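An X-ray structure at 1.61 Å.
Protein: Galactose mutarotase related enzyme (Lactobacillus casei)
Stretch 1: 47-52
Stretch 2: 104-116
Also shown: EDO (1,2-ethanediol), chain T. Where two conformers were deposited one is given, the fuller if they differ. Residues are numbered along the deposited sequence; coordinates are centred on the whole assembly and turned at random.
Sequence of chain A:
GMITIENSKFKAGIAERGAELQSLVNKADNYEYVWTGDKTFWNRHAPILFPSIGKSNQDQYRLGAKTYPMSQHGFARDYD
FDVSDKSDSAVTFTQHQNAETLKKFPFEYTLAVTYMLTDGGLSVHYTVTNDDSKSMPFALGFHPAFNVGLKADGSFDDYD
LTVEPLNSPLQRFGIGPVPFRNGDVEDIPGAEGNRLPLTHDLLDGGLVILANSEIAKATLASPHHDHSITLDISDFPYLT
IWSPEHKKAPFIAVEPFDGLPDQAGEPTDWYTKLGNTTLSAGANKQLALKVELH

Stretch 1 (47-52) PILFPS
Stretch 2, residues 104-116: KFPFEYTLAVTYM

The most unusual feature of this contact is a proline laid on an aromatic face at the exit from a cis peptide bond. The Phe50-Pro51 peptide is cis, and Pro51 (phi/psi -92/12, C-gamma endo) sets its CG 3.7 Å from the centroid of the Phe105 ring, only 5° off the ring normal. This is a CH-pi contact: the ring hydrogens of proline, slightly polarised, meet the pi cloud of phenylalanine. Pro51 CB also lies over that face, 3.8 Å from Phe105 CZ.

The backbones never bond to each other. No hydrogen bond crosses the contact, so the contact is made through side chains. The segments run in roughly opposed directions, 150° apart end to end. The register pairs Ile48 CA with Val113 CA at 9.7 Å, Phe50 CA with Leu111 CA at 8.7 Å and Pro51 CA with Phe105 CA at 8.4 Å. Ile48 (-88/138) and Leu49 (-114/106) form a short strand; Phe50 follows, extended at -160/141. In the other stretch a strand runs from Tyr109 through Met116, preceded by a loop in which Phe107 N gives a weak 2.8 Å hydrogen bond to Phe105 O.

Extended backbone imposes alternation. Ile48 and Phe50 point toward the partner while Leu49 points away; Tyr109, Leu111, Val113 and Tyr115 point toward it, with Thr110 turned away between the first two.

Phe50 (chi1 172°, t; chi2 89°) has the largest area covered by the other stretch, 88 Å². Its edge addresses the face of Tyr109 (chi1 71°, p; chi2 83°), with centroids 5.1 Å apart, planes at 59° and Phe50 CE2 3.8 Å from Tyr109 CE1. Such a pairing brings slightly positive ring-edge hydrogens to an electron-rich face. Leu111 (chi1 174°, t; chi2 58°, p) brings CD2 to 3.9 Å from Phe50 CG, and Phe105 (chi1 -175°, t; chi2 67°) approaches more loosely, its CE2 4.5 Å from Phe50 CZ.

Ile48 (m, t) continues the apolar seam. Its CG2 lies 4.2 Å from Leu111 CD2, while its CD1 reaches 3.9 Å from Val113 CG2 (Val113 chi1 t) and also 3.9 Å from Tyr115 OH. That last approach is mere packing; the hydroxyl of Tyr115 (chi1 -65°, m; chi2 -85°) is hydrogen-bonded elsewhere in the structure.

In all, 356 Å² is buried, summed over both sides, by mostly apolar side-chain surface, alternating along the strand 109-116 and joined by Phe105 from the loop before it, against Ile48, Phe50 and Pro51, with an edge-to-face pair and a CH-pi contact among the apolar contacts.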

ATOM      1  N   PRO A  47       1.031  -0.640  -6.779  1.00 14.81           N
ATOM      2  CA  PRO A  47       2.124  -1.569  -6.505  1.00 14.81           C
ATOM      3  C   PRO A  47       2.130  -2.243  -5.133  1.00 14.98           C
ATOM      4  O   PRO A  47       1.631  -1.688  -4.115  1.00 14.47           O
ATOM      5  CB  PRO A  47       3.392  -0.716  -6.613  1.00 15.80           C
ATOM      6  CG  PRO A  47       2.972   0.585  -7.196  1.00 15.78           C
ATOM      7  CD  PRO A  47       1.495   0.733  -7.036  1.00 14.47           C
ATOM      8  N   ILE A  48       2.757  -3.426  -5.130  1.00 13.91           N
ATOM      9  CA  ILE A  48       3.112  -4.101  -3.900  0.75 14.26           C
ATOM     10  C   ILE A  48       4.478  -3.608  -3.457  1.00 14.76           C
ATOM     11  O   ILE A  48       5.394  -3.454  -4.299  1.00 15.66           O
ATOM     12  CB  ILE A  48       3.117  -5.647  -4.085  0.75 13.64           C
ATOM     13  CG1 ILE A  48       1.695  -6.128  -4.366  0.75 12.78           C
ATOM     14  CG2 ILE A  48       3.692  -6.337  -2.794  0.75 13.40           C
ATOM     15  CD1 ILE A  48       1.578  -7.640  -4.756  0.75 12.99           C
ATOM     16  N   LEU A  49       4.616  -3.364  -2.157  1.00 14.09           N
ATOM     17  CA  LEU A  49       5.833  -2.806  -1.534  1.00 14.55           C
ATOM     18  C   LEU A  49       6.428  -3.883  -0.633  1.00 14.21           C
ATOM     19  O   LEU A  49       5.884  -4.191   0.413  1.00 13.95           O
ATOM     20  CB  LEU A  49       5.484  -1.550  -0.728  1.00 14.96           C
ATOM     21  CG  LEU A  49       4.585  -0.495  -1.372  1.00 16.38           C
ATOM     22  CD1 LEU A  49       4.302   0.619  -0.348  1.00 16.92           C
ATOM     23  CD2 LEU A  49       5.202   0.069  -2.641  1.00 16.13           C
ATOM     24  N   PHE A  50       7.532  -4.486  -1.064  1.00 13.97           N
ATOM     25  CA  PHE A  50       8.197  -5.526  -0.258  1.00 13.56           C
ATOM     26  C   PHE A  50       9.632  -5.637  -0.741  1.00 13.50           C
ATOM     27  O   PHE A  50       9.859  -5.565  -1.916  1.00 12.91           O
ATOM     28  CB  PHE A  50       7.521  -6.895  -0.457  1.00 13.53           C
ATOM     29  CG  PHE A  50       8.254  -8.063   0.184  1.00 13.55           C
ATOM     30  CD1 PHE A  50       7.976  -8.426   1.505  1.00 13.71           C
ATOM     31  CD2 PHE A  50       9.205  -8.813  -0.532  1.00 14.47           C
ATOM     32  CE1 PHE A  50       8.607  -9.490   2.116  1.00 14.71           C
ATOM     33  CE2 PHE A  50       9.841  -9.913   0.077  1.00 14.07           C
ATOM     34  CZ  PHE A  50       9.541 -10.245   1.405  1.00 14.78           C
ATOM     35  N   PRO A  51      10.592  -5.822   0.181  1.00 12.68           N
ATOM     36  CA  PRO A  51      10.538  -5.924   1.635  1.00 12.91           C
ATOM     37  C   PRO A  51      10.720  -4.588   2.373  1.00 12.89           C
ATOM     38  O   PRO A  51      10.964  -4.584   3.578  1.00 13.08           O
ATOM     39  CB  PRO A  51      11.677  -6.900   1.948  1.00 13.12           C
ATOM     40  CG  PRO A  51      12.692  -6.575   0.933  1.00 13.34           C
ATOM     41  CD  PRO A  51      11.928  -6.182  -0.330  1.00 13.30           C
ATOM     42  N   SER A  52      10.652  -3.478   1.648  1.00 12.91           N
ATOM     43  CA  SER A  52      10.731  -2.139   2.235  0.50 13.22           C
ATOM     44  C   SER A  52       9.554  -1.295   1.702  1.00 14.50           C
ATOM     45  O   SER A  52       9.127  -1.486   0.563  1.00 14.80           O
ATOM     46  CB  SER A  52      12.056  -1.515   1.818  0.50 13.66           C
ATOM     47  OG  SER A  52      12.338  -0.325   2.501  0.50 12.78           O
ATOM     48  N   LYS A 104      20.489  -7.469  -2.789  1.00 17.22           N
ATOM     49  CA  LYS A 104      19.893  -6.426  -1.969  1.00 16.70           C
ATOM     50  C   LYS A 104      19.452  -6.949  -0.603  1.00 15.93           C
ATOM     51  O   LYS A 104      19.353  -6.178   0.314  1.00 16.43           O
ATOM     52  CB  LYS A 104      18.670  -5.795  -2.650  1.00 17.05           C
ATOM     53  CG  LYS A 104      19.025  -4.969  -3.875  1.00 19.23           C
ATOM     54  CD  LYS A 104      17.804  -4.315  -4.451  1.00 20.47           C
ATOM     55  CE  LYS A 104      18.153  -3.340  -5.566  1.00 24.14           C
ATOM     56  NZ  LYS A 104      18.534  -4.064  -6.817  1.00 25.36           N
ATOM     57  N   PHE A 105      19.126  -8.239  -0.531  1.00 15.17           N
ATOM     58  CA  PHE A 105      18.326  -8.793   0.534  1.00 14.65           C
ATOM     59  C   PHE A 105      18.653 -10.300   0.557  1.00 14.98           C
ATOM     60  O   PHE A 105      18.140 -11.076  -0.257  1.00 14.62           O
ATOM     61  CB  PHE A 105      16.867  -8.504   0.214  1.00 14.39           C
ATOM     62  CG  PHE A 105      15.868  -8.906   1.274  1.00 13.34           C
ATOM     63  CD1 PHE A 105      15.818  -8.268   2.534  1.00 11.96           C
ATOM     64  CD2 PHE A 105      14.964  -9.965   1.041  1.00 14.57           C
ATOM     65  CE1 PHE A 105      14.811  -8.610   3.497  1.00 13.71           C
ATOM     66  CE2 PHE A 105      13.986 -10.295   1.995  1.00 13.96           C
ATOM     67  CZ  PHE A 105      13.919  -9.657   3.193  1.00 13.53           C
ATOM     68  N   PRO A 106      19.580 -10.700   1.427  1.00 14.92           N
ATOM     69  CA  PRO A 106      20.199 -12.043   1.285  1.00 14.82           C
ATOM     70  C   PRO A 106      19.366 -13.163   1.909  1.00 14.82           C
ATOM     71  O   PRO A 106      19.824 -13.911   2.796  1.00 15.32           O
ATOM     72  CB  PRO A 106      21.547 -11.848   1.986  1.00 15.21           C
ATOM     73  CG  PRO A 106      21.263 -10.834   3.049  1.00 16.50           C
ATOM     74  CD  PRO A 106      20.266  -9.881   2.443  1.00 14.48           C
ATOM     75  N   PHE A 107      18.101 -13.219   1.483  1.00 13.88           N
ATOM     76  CA  PHE A 107      17.138 -14.149   2.025  1.00 13.23           C
ATOM     77  C   PHE A 107      16.386 -14.833   0.916  1.00 13.38           C
ATOM     78  O   PHE A 107      15.900 -14.209  -0.041  1.00 14.83           O
ATOM     79  CB  PHE A 107      16.100 -13.425   2.947  1.00 12.98           C
ATOM     80  CG  PHE A 107      16.713 -12.724   4.103  1.00 11.83           C
ATOM     81  CD1 PHE A 107      17.042 -13.415   5.251  1.00 12.39           C
ATOM     82  CD2 PHE A 107      16.993 -11.356   4.063  1.00 14.04           C
ATOM     83  CE1 PHE A 107      17.656 -12.779   6.310  1.00 12.66           C
ATOM     84  CE2 PHE A 107      17.591 -10.734   5.120  1.00 14.08           C
ATOM     85  CZ  PHE A 107      17.916 -11.463   6.257  1.00 13.07           C
ATOM     86  N   GLU A 108      16.245 -16.148   1.067  1.00 13.30           N
ATOM     87  CA  GLU A 108      15.213 -16.880   0.364  1.00 12.94           C
ATOM     88  C   GLU A 108      13.839 -16.602   0.968  1.00 12.70           C
ATOM     89  O   GLU A 108      13.650 -16.590   2.194  1.00 12.11           O
ATOM     90  CB  GLU A 108      15.529 -18.389   0.322  1.00 13.12           C
ATOM     91  CG  GLU A 108      16.883 -18.671  -0.293  1.00 13.62           C
ATOM     92  CD  GLU A 108      17.075 -20.105  -0.697  1.00 16.30           C
ATOM     93  OE1 GLU A 108      16.331 -20.976  -0.236  1.00 14.97           O
ATOM     94  OE2 GLU A 108      18.036 -20.358  -1.482  1.00 17.15           O
ATOM     95  N   TYR A 109      12.882 -16.303   0.087  1.00 13.11           N
ATOM     96  CA  TYR A 109      11.537 -15.966   0.521  1.00 12.57           C
ATOM     97  C   TYR A 109      10.494 -16.443  -0.437  1.00 12.76           C
ATOM     98  O   TYR A 109      10.779 -16.677  -1.632  1.00 12.91           O
ATOM     99  CB  TYR A 109      11.388 -14.436   0.749  1.00 13.26           C
ATOM    100  CG  TYR A 109      11.400 -13.594  -0.537  1.00 12.11           C
ATOM    101  CD1 TYR A 109      10.226 -13.430  -1.310  1.00 13.31           C
ATOM    102  CD2 TYR A 109      12.587 -13.011  -1.013  1.00 12.65           C
ATOM    103  CE1 TYR A 109      10.255 -12.681  -2.457  1.00 13.49           C
ATOM    104  CE2 TYR A 109      12.618 -12.280  -2.177  1.00 12.96           C
ATOM    105  CZ  TYR A 109      11.461 -12.104  -2.901  1.00 13.83           C
ATOM    106  OH  TYR A 109      11.474 -11.368  -4.092  1.00 14.09           O
ATOM    107  N   THR A 110       9.272 -16.505   0.075  1.00 13.25           N
ATOM    108  CA  THR A 110       8.097 -16.627  -0.786  1.00 13.55           C
ATOM    109  C   THR A 110       7.146 -15.494  -0.437  1.00 13.99           C
ATOM    110  O   THR A 110       6.913 -15.219   0.725  1.00 13.83           O
ATOM    111  CB  THR A 110       7.371 -17.950  -0.635  1.00 14.04           C
ATOM    112  OG1 THR A 110       8.256 -19.040  -0.899  1.00 14.78           O
ATOM    113  CG2 THR A 110       6.183 -18.041  -1.625  1.00 14.64           C
ATOM    114  N   LEU A 111       6.647 -14.797  -1.470  1.00 14.00           N
ATOM    115  CA  LEU A 111       5.618 -13.815  -1.296  1.00 14.12           C
ATOM    116  C   LEU A 111       4.457 -14.248  -2.145  1.00 14.41           C
ATOM    117  O   LEU A 111       4.558 -14.278  -3.365  1.00 14.72           O
ATOM    118  CB  LEU A 111       6.119 -12.412  -1.701  1.00 13.88           C
ATOM    119  CG  LEU A 111       5.100 -11.295  -1.715  1.00 15.92           C
ATOM    120  CD1 LEU A 111       4.449 -11.145  -0.314  1.00 17.83           C
ATOM    121  CD2 LEU A 111       5.780  -9.973  -2.190  1.00 16.86           C
ATOM    122  N   ALA A 112       3.346 -14.585  -1.493  1.00 13.83           N
ATOM    123  CA  ALA A 112       2.188 -15.096  -2.195  1.00 14.03           C
ATOM    124  C   ALA A 112       1.031 -14.150  -1.962  1.00 14.51           C
ATOM    125  O   ALA A 112       0.831 -13.649  -0.859  1.00 15.57           O
ATOM    126  CB  ALA A 112       1.836 -16.538  -1.794  1.00 14.37           C
ATOM    127  N   VAL A 113       0.294 -13.874  -3.039  1.00 14.26           N
ATOM    128  CA  VAL A 113      -0.840 -12.965  -2.997  0.50 14.06           C
ATOM    129  C   VAL A 113      -2.029 -13.618  -3.718  1.00 14.36           C
ATOM    130  O   VAL A 113      -1.889 -14.008  -4.880  1.00 14.61           O
ATOM    131  CB  VAL A 113      -0.446 -11.626  -3.704  0.50 13.84           C
ATOM    132  CG1 VAL A 113      -1.504 -10.546  -3.511  0.50 14.29           C
ATOM    133  CG2 VAL A 113       0.954 -11.159  -3.240  0.50 13.13           C
ATOM    134  N   THR A 114      -3.187 -13.714  -3.062  1.00 14.61           N
ATOM    135  CA  THR A 114      -4.374 -14.276  -3.659  1.00 15.31           C
ATOM    136  C   THR A 114      -5.424 -13.184  -3.749  1.00 14.85           C
ATOM    137  O   THR A 114      -5.669 -12.501  -2.750  1.00 15.78           O
ATOM    138  CB  THR A 114      -4.895 -15.503  -2.865  1.00 16.17           C
ATOM    139  OG1 THR A 114      -3.927 -16.556  -2.970  1.00 16.67           O
ATOM    140  CG2 THR A 114      -6.266 -15.994  -3.434  1.00 17.67           C
ATOM    141  N   TYR A 115      -5.958 -12.991  -4.967  1.00 15.23           N
ATOM    142  CA  TYR A 115      -7.001 -12.000  -5.218  1.00 14.72           C
ATOM    143  C   TYR A 115      -8.301 -12.742  -5.422  1.00 14.92           C
ATOM    144  O   TYR A 115      -8.322 -13.722  -6.147  1.00 15.35           O
ATOM    145  CB  TYR A 115      -6.703 -11.186  -6.458  1.00 14.63           C
ATOM    146  CG  TYR A 115      -5.465 -10.324  -6.371  1.00 15.07           C
ATOM    147  CD1 TYR A 115      -5.529  -9.060  -5.807  1.00 14.40           C
ATOM    148  CD2 TYR A 115      -4.249 -10.777  -6.858  1.00 15.05           C
ATOM    149  CE1 TYR A 115      -4.417  -8.241  -5.753  1.00 16.20           C
ATOM    150  CE2 TYR A 115      -3.109  -9.964  -6.771  1.00 15.52           C
ATOM    151  CZ  TYR A 115      -3.217  -8.711  -6.212  1.00 15.88           C
ATOM    152  OH  TYR A 115      -2.123  -7.879  -6.093  1.00 17.87           O
HETATM  153  N   MSE A 116      -9.390 -12.252  -4.836  1.00 15.39           N
HETATM  154  CA  MSE A 116     -10.691 -12.830  -5.097  0.67 15.70           C
HETATM  155  C   MSE A 116     -11.768 -11.744  -5.092  1.00 15.87           C
HETATM  156  O   MSE A 116     -11.834 -10.924  -4.161  1.00 16.35           O
HETATM  157  CB  MSE A 116     -11.005 -13.905  -4.045  0.67 16.06           C
HETATM  158  CG  MSE A 116     -12.269 -14.672  -4.358  0.67 14.71           C
HETATM  159 SE   MSE A 116     -12.752 -15.929  -2.973  0.50 14.34          SE
HETATM  160  CE  MSE A 116     -11.533 -15.563  -1.530  0.67 18.45           C
TER
HETATM  161  C1  EDO T 312      -1.621 -16.240  -1.374  1.00 27.91           C
HETATM  162  O1  EDO T 312      -2.087 -17.551  -1.279  1.00 29.65           O
HETATM  163  C2  EDO T 312      -1.295 -15.707   0.020  1.00 24.85           C
HETATM  164  O2  EDO T 312      -2.308 -15.805   0.976  1.00 31.01           O